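Local coordinates for sensor protein (Pseudomonas syringae pv. tomato, PDB 2R8R) that is the N-terminal P-loop-type domain of the sensor kinase KdpD, which probably uses ATP to phosphorylate a protein histidine in two-component signalling, at residues G5-F10 with Q154-L159; M75-L80 with I110-A115; L87-E92 with D119-V124; Q127-L132 with L148-L153. One frame throughout, in Å; residues are numbered along the deposited sequence.

Contacts 1 and 3 are strand pairings in one parallel sheet, strand order 37-39, 87-90, 119-125, 7-12, 158-161, and contact 2 packs on one of its faces. Contact 3 pairs two central strands. Contact 1 pairs strand 7-12 with edge strand 158-161, its centre about 9 Å from that of contact 3. Contact 2 joins helices 77-83 and 106-115 over the face bearing V88, V90, V120 and T122, centred about 11 Å from contact 3. Contact 4, about 21 Å from contact 2 between centres, ties the loop beyond strand 119-125 to the approach to helix 150-154. Along the chain, contact 1 encloses the others; contacts 2 and 3 interleave, and contact 4 follows. Contact 1 thus sets the sheet's first strand beside its last.

Contact 1: G5-F10 with Q154-L159; sequences GRLKVF and QEAFDL
The methyl of A156 is a small knob set into the notch between two branched side chains of the first strand: its CB lies 3.7 Å from V9 CG2 and 4.1 Å from L7 CD2. Alanine's single methyl is enough to touch both branched neighbours. One residue on, the bump is large and flat. F157 has CG anti to its backbone N (chi1 -165°), which lays the ring alongside R6, and the extended arginine runs over one ring face. R6 CD sits 3.8 Å from the centroid of the F157 ring, a CH-pi contact, and the guanidinium follows nearly flat, its plane 12° from that of the ring. Long and bendable, arginine can cover an aromatic face with methylenes while keeping its charge at the exposed surface.

K8 CG rests 3.7 Å from D158 CB, the lysine then running away, while on the other face of the sheet L159 CD1 leans on V9 CB. The backbones lock this fit: D158 N donates to L7 O (3.0 Å) in the carbonyl plane, and V9 N donates to D158 O (3.0 Å) from above the plane of the D158 carbonyl. A water accepts from both L7 N and F157 N just before the strand pairing begins. Strand 119-125 flanks 7-12 on its other side, so this is the parallel pairing of a central strand with the edge strand of a P-loop-type alpha/beta sheet.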
loop_
_atom_site.group_PDB
_atom_site.type_symbol
_atom_site.label_atom_id
_atom_site.label_comp_id
_atom_site.label_asym_id
_atom_site.label_seq_id
_atom_site.Cartn_x
_atom_site.Cartn_y
_atom_site.Cartn_z
ATOM N N GLY A 5 -10.510 9.855 12.929
ATOM C CA GLY A 5 -10.094 8.713 12.106
ATOM C C GLY A 5 -8.687 8.300 12.504
ATOM O O GLY A 5 -7.813 9.142 12.744
ATOM N N ARG A 6 -8.491 6.998 12.618
ATOM C CA ARG A 6 -7.183 6.405 12.919
ATOM C C ARG A 6 -6.597 5.662 11.739
ATOM O O ARG A 6 -7.255 4.786 11.158
ATOM C CB ARG A 6 -7.326 5.447 14.091
ATOM C CG ARG A 6 -7.643 6.190 15.378
ATOM C CD ARG A 6 -8.005 5.243 16.483
ATOM N NE ARG A 6 -8.156 5.974 17.748
ATOM C CZ ARG A 6 -8.433 5.385 18.914
ATOM N NH1 ARG A 6 -8.566 4.050 18.988
ATOM N NH2 ARG A 6 -8.533 6.134 20.010
ATOM N N LEU A 7 -5.343 6.006 11.426
ATOM C CA LEU A 7 -4.561 5.353 10.381
ATOM C C LEU A 7 -3.674 4.256 10.948
ATOM O O LEU A 7 -2.879 4.510 11.856
ATOM C CB LEU A 7 -3.640 6.377 9.696
ATOM C CG LEU A 7 -2.884 5.973 8.413
ATOM C CD1 LEU A 7 -3.814 5.453 7.244
ATOM C CD2 LEU A 7 -1.997 7.170 7.989
ATOM N N LYS A 8 -3.784 3.061 10.358
ATOM C CA LYS A 8 -2.850 1.959 10.549
ATOM C C LYS A 8 -2.117 1.652 9.230
ATOM O O LYS A 8 -2.741 1.368 8.209
ATOM C CB LYS A 8 -3.579 0.723 11.083
ATOM C CG LYS A 8 -2.657 -0.431 11.447
ATOM C CD LYS A 8 -3.418 -1.627 11.980
ATOM C CE LYS A 8 -2.416 -2.728 12.471
ATOM N NZ LYS A 8 -3.026 -4.071 12.938
ATOM N N VAL A 9 -0.785 1.728 9.267
ATOM C CA VAL A 9 0.062 1.467 8.114
ATOM C C VAL A 9 0.706 0.111 8.284
ATOM O O VAL A 9 1.359 -0.132 9.296
ATOM C CB VAL A 9 1.190 2.523 7.982
ATOM C CG1 VAL A 9 2.118 2.278 6.695
ATOM C CG2 VAL A 9 0.597 3.938 8.036
ATOM N N PHE A 10 0.501 -0.767 7.300
ATOM C CA PHE A 10 1.258 -2.024 7.176
ATOM C C PHE A 10 2.467 -1.729 6.313
ATOM O O PHE A 10 2.333 -1.530 5.117
ATOM C CB PHE A 10 0.397 -3.111 6.578
ATOM C CG PHE A 10 -0.792 -3.484 7.440
ATOM C CD1 PHE A 10 -0.750 -4.623 8.280
ATOM C CD2 PHE A 10 -1.958 -2.701 7.437
ATOM C CE1 PHE A 10 -1.873 -4.963 9.077
ATOM C CE2 PHE A 10 -3.080 -3.043 8.238
ATOM C CZ PHE A 10 -3.042 -4.177 9.034
ATOM N N GLN A 154 4.813 8.995 10.084
ATOM C CA GLN A 154 5.166 9.288 11.494
ATOM C C GLN A 154 3.950 9.613 12.358
ATOM O O GLN A 154 3.892 9.265 13.527
ATOM C CB GLN A 154 6.165 10.450 11.588
ATOM C CG GLN A 154 7.546 10.057 11.060
ATOM C CD GLN A 154 8.484 11.241 10.779
ATOM O OE1 GLN A 154 8.142 12.406 11.024
ATOM N NE2 GLN A 154 9.694 10.931 10.272
ATOM N N GLU A 155 2.981 10.284 11.765
ATOM C CA GLU A 155 1.789 10.652 12.482
ATOM C C GLU A 155 0.685 9.611 12.393
ATOM O O GLU A 155 -0.411 9.860 12.883
ATOM C CB GLU A 155 1.323 12.019 11.989
ATOM C CG GLU A 155 2.399 13.069 12.262
ATOM C CD GLU A 155 1.968 14.451 11.921
ATOM O OE1 GLU A 155 0.812 14.630 11.478
ATOM O OE2 GLU A 155 2.792 15.369 12.109
ATOM N N ALA A 156 0.981 8.442 11.814
ATOM C CA ALA A 156 0.035 7.322 11.788
ATOM C C ALA A 156 -0.242 6.875 13.219
ATOM O O ALA A 156 0.662 6.835 14.037
ATOM C CB ALA A 156 0.584 6.169 10.971
ATOM N N PHE A 157 -1.493 6.585 13.533
ATOM C CA PHE A 157 -1.845 6.081 14.838
ATOM C C PHE A 157 -1.093 4.777 15.169
ATOM O O PHE A 157 -0.593 4.593 16.268
ATOM C CB PHE A 157 -3.337 5.823 14.889
ATOM C CG PHE A 157 -3.862 5.639 16.262
ATOM C CD1 PHE A 157 -4.000 6.723 17.111
ATOM C CD2 PHE A 157 -4.276 4.400 16.704
ATOM C CE1 PHE A 157 -4.520 6.564 18.391
ATOM C CE2 PHE A 157 -4.787 4.243 17.986
ATOM C CZ PHE A 157 -4.893 5.328 18.828
ATOM N N ASP A 158 -1.056 3.869 14.205
ATOM C CA ASP A 158 -0.494 2.544 14.382
ATOM C C ASP A 158 0.382 2.225 13.159
ATOM O O ASP A 158 0.050 2.572 12.036
ATOM C CB ASP A 158 -1.638 1.493 14.439
ATOM C CG ASP A 158 -2.174 1.204 15.849
ATOM O OD1 ASP A 158 -1.410 1.252 16.875
ATOM O OD2 ASP A 158 -3.392 0.833 15.902
ATOM N N LEU A 159 1.496 1.553 13.404
ATOM C CA LEU A 159 2.336 1.067 12.344
ATOM C C LEU A 159 2.697 -0.378 12.630
ATOM O O LEU A 159 3.134 -0.703 13.747
ATOM C CB LEU A 159 3.606 1.935 12.219
ATOM C CG LEU A 159 4.531 1.572 11.042
ATOM C CD1 LEU A 159 4.585 2.704 10.028
ATOM C CD2 LEU A 159 5.916 1.264 11.538
HETATM O O HOH W 1 -4.008 8.281 12.541
#

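Contact 2: M75-L80 with I110-A115; sequences MDLDAL and IQELLA
Two helices lying on the same face of the central parallel sheet meet here: the start of helix 77-83 and the last turns of helix 106-115, the latter being the crossover helix of a beta-alpha-beta unit. L113 is the hub. Its CG, anti to its own carbonyl carbon, carries the two methyls into the angle formed by M75, L77 and L80. L77 CD1 crosses obliquely to lie 3.9 Å from L113 CG, L80 CB stands 4.0 Å from L113 CD2, and the selenium of M75, a selenomethionine here, approaches L113 CD1 at 4.3 Å from the sheet side. A branched leucine suits the hub because its two methyls can serve different neighbours, and the slender, bendable M75 reaches in from the loop before the helix.

L77 forks: while CD1 faces L113, CD2 meets the carboxylate of the extended E112, 3.1 Å from OE1. D76 prepares the helix as its N-cap, OD1 accepting from A79 N at 3.3 Å with the N-H arriving 72° out of the carboxylate plane. Beneath, L80 and M75 rest on V88 and V90, and L113 on V120.

Carbon and selenium do most of the touching, so dispersion and the exclusion of water, rather than polar bonds, hold these two segments together. The acidic groups of D78 and E112, OD1 to OE1 5.9 Å and not in contact, would add no attraction.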
loop_
_atom_site.group_PDB
_atom_site.type_symbol
_atom_site.label_atom_id
_atom_site.label_comp_id
_atom_site.label_asym_id
_atom_site.label_seq_id
_atom_site.Cartn_x
_atom_site.Cartn_y
_atom_site.Cartn_z
HETATM N N MSE A 75 -9.750 4.864 -6.266
HETATM C CA MSE A 75 -10.696 4.849 -5.206
HETATM C C MSE A 75 -11.762 5.943 -5.428
HETATM O O MSE A 75 -11.447 7.104 -5.820
HETATM C CB MSE A 75 -9.951 5.105 -3.925
HETATM C CG MSE A 75 -10.768 5.082 -2.728
HETATM SE SE MSE A 75 -9.729 5.624 -1.182
HETATM C CE MSE A 75 -9.232 7.356 -1.710
ATOM N N ASP A 76 -13.013 5.544 -5.210
ATOM C CA ASP A 76 -14.122 6.454 -5.300
ATOM C C ASP A 76 -14.304 7.173 -3.971
ATOM O O ASP A 76 -15.170 6.851 -3.185
ATOM C CB ASP A 76 -15.375 5.711 -5.714
ATOM C CG ASP A 76 -16.496 6.631 -6.086
ATOM O OD1 ASP A 76 -16.371 7.861 -5.942
ATOM O OD2 ASP A 76 -17.511 6.113 -6.559
ATOM N N LEU A 77 -13.478 8.184 -3.762
ATOM C CA LEU A 77 -13.416 8.943 -2.528
ATOM C C LEU A 77 -14.776 9.564 -2.152
ATOM O O LEU A 77 -15.214 9.493 -0.995
ATOM C CB LEU A 77 -12.360 10.041 -2.694
ATOM C CG LEU A 77 -12.054 10.983 -1.517
ATOM C CD1 LEU A 77 -11.616 10.193 -0.259
ATOM C CD2 LEU A 77 -10.979 12.036 -1.955
ATOM N N ASP A 78 -15.411 10.178 -3.143
ATOM C CA ASP A 78 -16.704 10.811 -2.996
ATOM C C ASP A 78 -17.753 9.829 -2.517
ATOM O O ASP A 78 -18.486 10.139 -1.650
ATOM C CB ASP A 78 -17.179 11.397 -4.336
ATOM C CG ASP A 78 -16.455 12.668 -4.715
ATOM O OD1 ASP A 78 -15.347 12.879 -4.187
ATOM O OD2 ASP A 78 -16.990 13.458 -5.544
ATOM N N ALA A 79 -17.813 8.638 -3.085
ATOM C CA ALA A 79 -18.763 7.640 -2.615
ATOM C C ALA A 79 -18.436 7.167 -1.200
ATOM O O ALA A 79 -19.358 6.898 -0.423
ATOM C CB ALA A 79 -18.841 6.458 -3.584
ATOM N N LEU A 80 -17.142 7.056 -0.861
ATOM C CA LEU A 80 -16.741 6.594 0.465
ATOM C C LEU A 80 -17.131 7.620 1.527
ATOM O O LEU A 80 -17.538 7.259 2.626
ATOM C CB LEU A 80 -15.221 6.280 0.533
ATOM C CG LEU A 80 -14.720 5.071 -0.287
ATOM C CD1 LEU A 80 -13.208 5.114 -0.476
ATOM C CD2 LEU A 80 -15.209 3.735 0.255
ATOM N N ILE A 110 -6.718 9.793 1.831
ATOM C CA ILE A 110 -6.710 9.210 3.148
ATOM C C ILE A 110 -6.880 10.246 4.252
ATOM O O ILE A 110 -7.658 10.041 5.175
ATOM C CB ILE A 110 -5.407 8.360 3.372
ATOM C CG1 ILE A 110 -5.503 7.070 2.540
ATOM C CG2 ILE A 110 -5.215 8.097 4.831
ATOM C CD1 ILE A 110 -4.212 6.300 2.342
ATOM N N GLN A 111 -6.169 11.357 4.173
ATOM C CA GLN A 111 -6.300 12.363 5.221
ATOM C C GLN A 111 -7.742 12.842 5.269
ATOM O O GLN A 111 -8.258 13.060 6.333
ATOM C CB GLN A 111 -5.328 13.569 5.045
ATOM C CG GLN A 111 -3.818 13.317 5.127
ATOM C CD GLN A 111 -3.371 12.686 6.423
ATOM O OE1 GLN A 111 -3.780 13.106 7.507
ATOM N NE2 GLN A 111 -2.498 11.675 6.328
ATOM N N GLU A 112 -8.382 12.990 4.113
ATOM C CA GLU A 112 -9.780 13.435 4.027
ATOM C C GLU A 112 -10.776 12.472 4.661
ATOM O O GLU A 112 -11.721 12.892 5.311
ATOM C CB GLU A 112 -10.229 13.694 2.573
ATOM C CG GLU A 112 -11.484 14.529 2.513
ATOM C CD GLU A 112 -11.945 14.913 1.135
ATOM O OE1 GLU A 112 -11.523 14.286 0.143
ATOM O OE2 GLU A 112 -12.773 15.868 1.052
ATOM N N LEU A 113 -10.570 11.179 4.439
ATOM C CA LEU A 113 -11.378 10.135 5.091
ATOM C C LEU A 113 -11.186 10.228 6.584
ATOM O O LEU A 113 -12.127 10.153 7.318
ATOM C CB LEU A 113 -10.948 8.731 4.625
ATOM C CG LEU A 113 -11.184 8.397 3.145
ATOM C CD1 LEU A 113 -10.362 7.191 2.767
ATOM C CD2 LEU A 113 -12.706 8.212 2.910
ATOM N N LEU A 114 -9.938 10.373 7.015
ATOM C CA LEU A 114 -9.588 10.437 8.427
ATOM C C LEU A 114 -10.192 11.668 9.132
ATOM O O LEU A 114 -10.636 11.562 10.274
ATOM C CB LEU A 114 -8.068 10.426 8.583
ATOM C CG LEU A 114 -7.275 9.151 8.254
ATOM C CD1 LEU A 114 -5.735 9.493 8.285
ATOM C CD2 LEU A 114 -7.620 8.099 9.220
ATOM N N ALA A 115 -10.239 12.811 8.426
ATOM C CA ALA A 115 -10.875 14.039 8.945
ATOM C C ALA A 115 -12.392 13.885 9.068
ATOM O O ALA A 115 -13.004 14.541 9.896
ATOM C CB ALA A 115 -10.520 15.276 8.085
#

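Contact 3: L87-E92 with D119-V124; sequences LVLVDE and DVYTTV
T123 OG1 makes two bonds across the pairing: it donates to D91 OD1 at 2.6 Å, on the anti lone pair, and accepts from E92 N at 3.0 Å. The hydroxyl is aimed there by its crowded first torsion (chi1 65°), between backbone N and carbonyl carbon. A threonine fits well, since one small hydroxyl can both give and take. Next door T122, with OG1 anti to its backbone N, donates to V90 O at 2.6 Å, nearly along the C=O axis.

Further back the backbones form a parallel ladder in which V88 N donates to D119 O (2.7 Å), Y121 N to V88 O (3.0 Å) and V90 N to Y121 O (2.9 Å). On one face L87 crosses Y121 at about a right angle, its CD1 3.8 Å from the ring centroid and 27° off the normal, over the face. L89 lies alongside, CD2 against Y121 CB at 3.7 Å. The other face carries beta-branched V88, V90 and V120, which suit a buried strand.

Outside the pair, D91 OD1 also bonds T20 OG1 and its OD2 bonds E43 N, so the carboxylate is gripped from several sides; R6 N holds D119 OD1. Hydrophobic strand 87-90 ending in D91-E92 fits a Walker B pattern facing the probable P-loop, with strand 119-125 inserted between it and strand 7-12, as in the ASCE division of P-loop NTPases.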
loop_
_atom_site.group_PDB
_atom_site.type_symbol
_atom_site.label_atom_id
_atom_site.label_comp_id
_atom_site.label_asym_id
_atom_site.label_seq_id
_atom_site.Cartn_x
_atom_site.Cartn_y
_atom_site.Cartn_z
ATOM N N LEU A 87 -14.388 1.800 8.673
ATOM C CA LEU A 87 -13.007 1.467 8.284
ATOM C C LEU A 87 -12.916 1.351 6.782
ATOM O O LEU A 87 -13.698 0.627 6.166
ATOM C CB LEU A 87 -12.589 0.130 8.879
ATOM C CG LEU A 87 -11.176 -0.441 8.578
ATOM C CD1 LEU A 87 -10.052 0.557 8.958
ATOM C CD2 LEU A 87 -10.987 -1.782 9.279
ATOM N N VAL A 88 -11.973 2.078 6.175
ATOM C CA VAL A 88 -11.688 1.931 4.729
ATOM C C VAL A 88 -10.296 1.333 4.515
ATOM O O VAL A 88 -9.313 1.746 5.141
ATOM C CB VAL A 88 -11.883 3.251 3.918
ATOM C CG1 VAL A 88 -11.607 3.036 2.431
ATOM C CG2 VAL A 88 -13.299 3.745 4.081
ATOM N N LEU A 89 -10.246 0.315 3.654
ATOM C CA LEU A 89 -8.993 -0.309 3.254
ATOM C C LEU A 89 -8.467 0.315 1.971
ATOM O O LEU A 89 -9.183 0.387 0.943
ATOM C CB LEU A 89 -9.176 -1.815 3.051
ATOM C CG LEU A 89 -9.934 -2.506 4.175
ATOM C CD1 LEU A 89 -9.941 -4.003 3.866
ATOM C CD2 LEU A 89 -9.325 -2.180 5.530
ATOM N N VAL A 90 -7.231 0.793 2.056
ATOM C CA VAL A 90 -6.584 1.585 0.980
ATOM C C VAL A 90 -5.128 1.119 0.765
ATOM O O VAL A 90 -4.234 1.486 1.535
ATOM C CB VAL A 90 -6.594 3.093 1.304
ATOM C CG1 VAL A 90 -5.900 3.924 0.157
ATOM C CG2 VAL A 90 -8.034 3.591 1.585
ATOM N N ASP A 91 -4.914 0.270 -0.249
ATOM C CA ASP A 91 -3.569 -0.122 -0.667
ATOM C C ASP A 91 -2.784 1.067 -1.196
ATOM O O ASP A 91 -3.357 1.994 -1.750
ATOM C CB ASP A 91 -3.611 -1.256 -1.712
ATOM C CG ASP A 91 -3.293 -2.615 -1.104
ATOM O OD1 ASP A 91 -2.307 -2.710 -0.326
ATOM O OD2 ASP A 91 -4.010 -3.591 -1.415
ATOM N N GLU A 92 -1.477 1.058 -0.963
ATOM C CA GLU A 92 -0.550 1.956 -1.635
ATOM C C GLU A 92 -0.627 3.437 -1.263
ATOM O O GLU A 92 -1.071 4.274 -2.050
ATOM C CB GLU A 92 -0.591 1.715 -3.149
ATOM C CG GLU A 92 -0.063 0.293 -3.423
ATOM C CD GLU A 92 -0.076 -0.168 -4.880
ATOM O OE1 GLU A 92 -0.292 0.674 -5.810
ATOM O OE2 GLU A 92 0.153 -1.403 -5.066
ATOM N N ASP A 119 -11.844 5.465 9.911
ATOM C CA ASP A 119 -10.572 4.766 10.105
ATOM C C ASP A 119 -10.049 4.264 8.768
ATOM O O ASP A 119 -10.826 3.910 7.874
ATOM C CB ASP A 119 -10.741 3.573 11.072
ATOM C CG ASP A 119 -11.135 4.003 12.485
ATOM O OD1 ASP A 119 -10.657 5.050 12.982
ATOM O OD2 ASP A 119 -11.921 3.269 13.106
ATOM N N VAL A 120 -8.725 4.241 8.640
ATOM C CA VAL A 120 -8.074 3.755 7.451
ATOM C C VAL A 120 -6.951 2.763 7.743
ATOM O O VAL A 120 -6.103 2.997 8.612
ATOM C CB VAL A 120 -7.537 4.909 6.549
ATOM C CG1 VAL A 120 -6.821 4.299 5.345
ATOM C CG2 VAL A 120 -8.686 5.864 6.076
ATOM N N TYR A 121 -6.962 1.646 7.011
ATOM C CA TYR A 121 -5.803 0.716 6.946
ATOM C C TYR A 121 -5.151 0.934 5.587
ATOM O O TYR A 121 -5.841 1.109 4.586
ATOM C CB TYR A 121 -6.235 -0.760 7.037
ATOM C CG TYR A 121 -6.684 -1.290 8.402
ATOM C CD1 TYR A 121 -6.820 -0.468 9.503
ATOM C CD2 TYR A 121 -7.005 -2.654 8.559
ATOM C CE1 TYR A 121 -7.257 -0.969 10.739
ATOM C CE2 TYR A 121 -7.424 -3.159 9.787
ATOM C CZ TYR A 121 -7.538 -2.307 10.877
ATOM O OH TYR A 121 -7.938 -2.829 12.091
ATOM N N THR A 122 -3.824 0.954 5.565
ATOM C CA THR A 122 -3.077 1.190 4.326
ATOM C C THR A 122 -1.790 0.386 4.307
ATOM O O THR A 122 -1.349 -0.114 5.325
ATOM C CB THR A 122 -2.802 2.742 4.083
ATOM O OG1 THR A 122 -2.417 2.956 2.718
ATOM C CG2 THR A 122 -1.714 3.307 5.016
ATOM N N THR A 123 -1.214 0.246 3.124
ATOM C CA THR A 123 0.065 -0.446 2.939
ATOM C C THR A 123 1.052 0.494 2.258
ATOM O O THR A 123 0.661 1.354 1.467
ATOM C CB THR A 123 -0.124 -1.674 2.082
ATOM O OG1 THR A 123 -0.530 -1.244 0.788
ATOM C CG2 THR A 123 -1.214 -2.592 2.686
ATOM N N VAL A 124 2.332 0.348 2.586
ATOM C CA VAL A 124 3.361 1.058 1.892
ATOM C C VAL A 124 4.675 0.283 1.979
ATOM O O VAL A 124 4.973 -0.325 3.016
ATOM C CB VAL A 124 3.531 2.471 2.469
ATOM C CG1 VAL A 124 4.267 2.444 3.858
ATOM C CG2 VAL A 124 4.222 3.405 1.436
#

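Contact 4: Q127-L132 with L148-L153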
loop_
_atom_site.group_PDB
_atom_site.type_symbol
_atom_site.label_atom_id
_atom_site.label_comp_id
_atom_site.label_asym_id
_atom_site.label_seq_id
_atom_site.Cartn_x
_atom_site.Cartn_y
_atom_site.Cartn_z
ATOM N N GLN A 127 10.623 2.098 0.450
ATOM C CA GLN A 127 11.323 2.879 -0.596
ATOM C C GLN A 127 10.694 4.232 -0.935
ATOM O O GLN A 127 11.375 5.138 -1.455
ATOM C CB GLN A 127 11.401 2.072 -1.901
ATOM C CG GLN A 127 10.041 1.729 -2.469
ATOM C CD GLN A 127 10.083 0.786 -3.645
ATOM O OE1 GLN A 127 10.256 1.262 -4.766
ATOM N NE2 GLN A 127 9.891 -0.560 -3.414
ATOM N N HIS A 128 9.392 4.352 -0.662
ATOM C CA HIS A 128 8.622 5.538 -0.997
ATOM C C HIS A 128 8.831 6.695 -0.065
ATOM O O HIS A 128 8.557 7.825 -0.423
ATOM C CB HIS A 128 7.136 5.195 -1.097
ATOM C CG HIS A 128 6.842 4.178 -2.149
ATOM N ND1 HIS A 128 6.842 4.477 -3.499
ATOM C CD2 HIS A 128 6.588 2.854 -2.051
ATOM C CE1 HIS A 128 6.571 3.384 -4.183
ATOM N NE2 HIS A 128 6.413 2.384 -3.327
ATOM N N LEU A 129 9.357 6.448 1.118
ATOM C CA LEU A 129 9.622 7.541 2.039
ATOM C C LEU A 129 10.611 8.563 1.455
ATOM O O LEU A 129 11.698 8.179 1.019
ATOM C CB LEU A 129 10.148 7.000 3.363
ATOM C CG LEU A 129 9.078 6.255 4.166
ATOM C CD1 LEU A 129 9.701 5.648 5.414
ATOM C CD2 LEU A 129 7.914 7.213 4.520
ATOM N N GLU A 130 10.234 9.849 1.497
ATOM C CA GLU A 130 11.069 10.944 0.968
ATOM C C GLU A 130 12.530 10.930 1.434
ATOM O O GLU A 130 13.448 10.981 0.617
ATOM C CB GLU A 130 10.451 12.305 1.319
ATOM C CG GLU A 130 9.678 12.942 0.189
ATOM C CD GLU A 130 8.887 14.172 0.631
ATOM O OE1 GLU A 130 9.175 14.767 1.698
ATOM O OE2 GLU A 130 7.951 14.533 -0.100
ATOM N N SER A 131 12.721 10.849 2.754
ATOM C CA SER A 131 14.051 10.803 3.378
ATOM C C SER A 131 14.977 9.708 2.841
ATOM O O SER A 131 16.196 9.832 2.942
ATOM C CB SER A 131 13.896 10.592 4.877
ATOM O OG SER A 131 13.241 9.356 5.129
ATOM N N LEU A 132 14.389 8.647 2.278
ATOM C CA LEU A 132 15.103 7.452 1.799
ATOM C C LEU A 132 15.245 7.381 0.254
ATOM O O LEU A 132 15.804 6.404 -0.252
ATOM C CB LEU A 132 14.352 6.188 2.307
ATOM C CG LEU A 132 14.305 5.944 3.833
ATOM C CD1 LEU A 132 13.553 4.650 4.222
ATOM C CD2 LEU A 132 15.741 5.932 4.432
ATOM N N LEU A 148 6.369 9.658 -0.541
ATOM C CA LEU A 148 5.486 9.912 0.618
ATOM C C LEU A 148 6.251 10.775 1.637
ATOM O O LEU A 148 7.386 10.468 1.983
ATOM C CB LEU A 148 5.062 8.574 1.263
ATOM C CG LEU A 148 4.116 8.662 2.452
ATOM C CD1 LEU A 148 2.697 9.065 1.935
ATOM C CD2 LEU A 148 4.122 7.371 3.315
ATOM N N PRO A 149 5.661 11.891 2.077
ATOM C CA PRO A 149 6.371 12.626 3.124
ATOM C C PRO A 149 6.438 11.779 4.372
ATOM O O PRO A 149 5.443 11.102 4.739
ATOM C CB PRO A 149 5.519 13.896 3.334
ATOM C CG PRO A 149 4.724 14.036 2.091
ATOM C CD PRO A 149 4.434 12.591 1.673
ATOM N N ASP A 150 7.609 11.777 4.994
ATOM C CA ASP A 150 7.824 10.948 6.172
ATOM C C ASP A 150 6.771 11.207 7.265
ATOM O O ASP A 150 6.319 10.277 7.922
ATOM C CB ASP A 150 9.225 11.168 6.710
ATOM C CG ASP A 150 10.292 10.710 5.736
ATOM O OD1 ASP A 150 10.204 11.096 4.555
ATOM O OD2 ASP A 150 11.212 9.968 6.155
ATOM N N TRP A 151 6.369 12.466 7.425
ATOM C CA TRP A 151 5.402 12.855 8.461
ATOM C C TRP A 151 4.041 12.177 8.322
ATOM O O TRP A 151 3.379 11.959 9.320
ATOM C CB TRP A 151 5.252 14.387 8.555
ATOM C CG TRP A 151 4.558 14.995 7.389
ATOM C CD1 TRP A 151 5.138 15.621 6.344
ATOM C CD2 TRP A 151 3.136 15.010 7.140
ATOM N NE1 TRP A 151 4.177 16.047 5.459
ATOM C CE2 TRP A 151 2.941 15.684 5.918
ATOM C CE3 TRP A 151 2.011 14.554 7.853
ATOM C CZ2 TRP A 151 1.670 15.906 5.378
ATOM C CZ3 TRP A 151 0.750 14.774 7.327
ATOM C CH2 TRP A 151 0.585 15.441 6.102
ATOM N N VAL A 152 3.641 11.805 7.109
ATOM C CA VAL A 152 2.372 11.079 6.894
ATOM C C VAL A 152 2.412 9.735 7.629
ATOM O O VAL A 152 1.439 9.325 8.321
ATOM C CB VAL A 152 2.020 10.878 5.399
ATOM C CG1 VAL A 152 0.831 9.944 5.252
ATOM C CG2 VAL A 152 1.672 12.179 4.750
ATOM N N LEU A 153 3.554 9.072 7.516
ATOM C CA LEU A 153 3.752 7.803 8.218
ATOM C C LEU A 153 4.027 7.975 9.723
ATOM O O LEU A 153 3.534 7.189 10.527
ATOM C CB LEU A 153 4.853 6.994 7.521
ATOM C CG LEU A 153 5.161 5.628 8.107
ATOM C CD1 LEU A 153 5.666 4.727 7.046
ATOM C CD2 LEU A 153 6.213 5.786 9.209
#
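Backbone bonds come first. L148 N donates to H128 O at 2.9 Å, arriving 39° out of the plane of the H128 carbonyl, and E130 N donates to L148 O at 3.0 Å in the plane of the L148 carbonyl. Together they form a single bridge between L129 and L148.

A carboxylate supplies the second set. D150 takes S131 between its two oxygens, each on its syn lone pair: S131 N reaches OD1 at 3.1 Å in an almost straight bond (171°), and S131 OG reaches OD2 at a very short 2.4 Å. The serine hydroxyl occupies the crowded position between backbone N and carbonyl carbon (chi1 61°), which turns it to the same side as its own N-H. Aspartate suits this two-pronged grip because its short arm holds both oxygens close to the neighbouring backbone.

The loop after strand 119-125 is thereby fastened to the entry of helix 150-154, on the crossover leading to the edge strand 158-161 of the P-loop-type sheet. H128 belongs to the same link, its ND1 bonding E146 O.

Apolar packing lies on the buried side. L129 and L148 run side by side, CD2 to CD2 4.0 Å, and L129 CD2 also meets L153 CD1 at 4.2 Å. On the exposed side the extended E130 lies obliquely across P149, OE1 3.8 Å from P149 CA and OE2 3.9 Å from P149 CG. W107 of helix 106-115 packs on L148 and P149, and T207 of helix 194-209 touches L129.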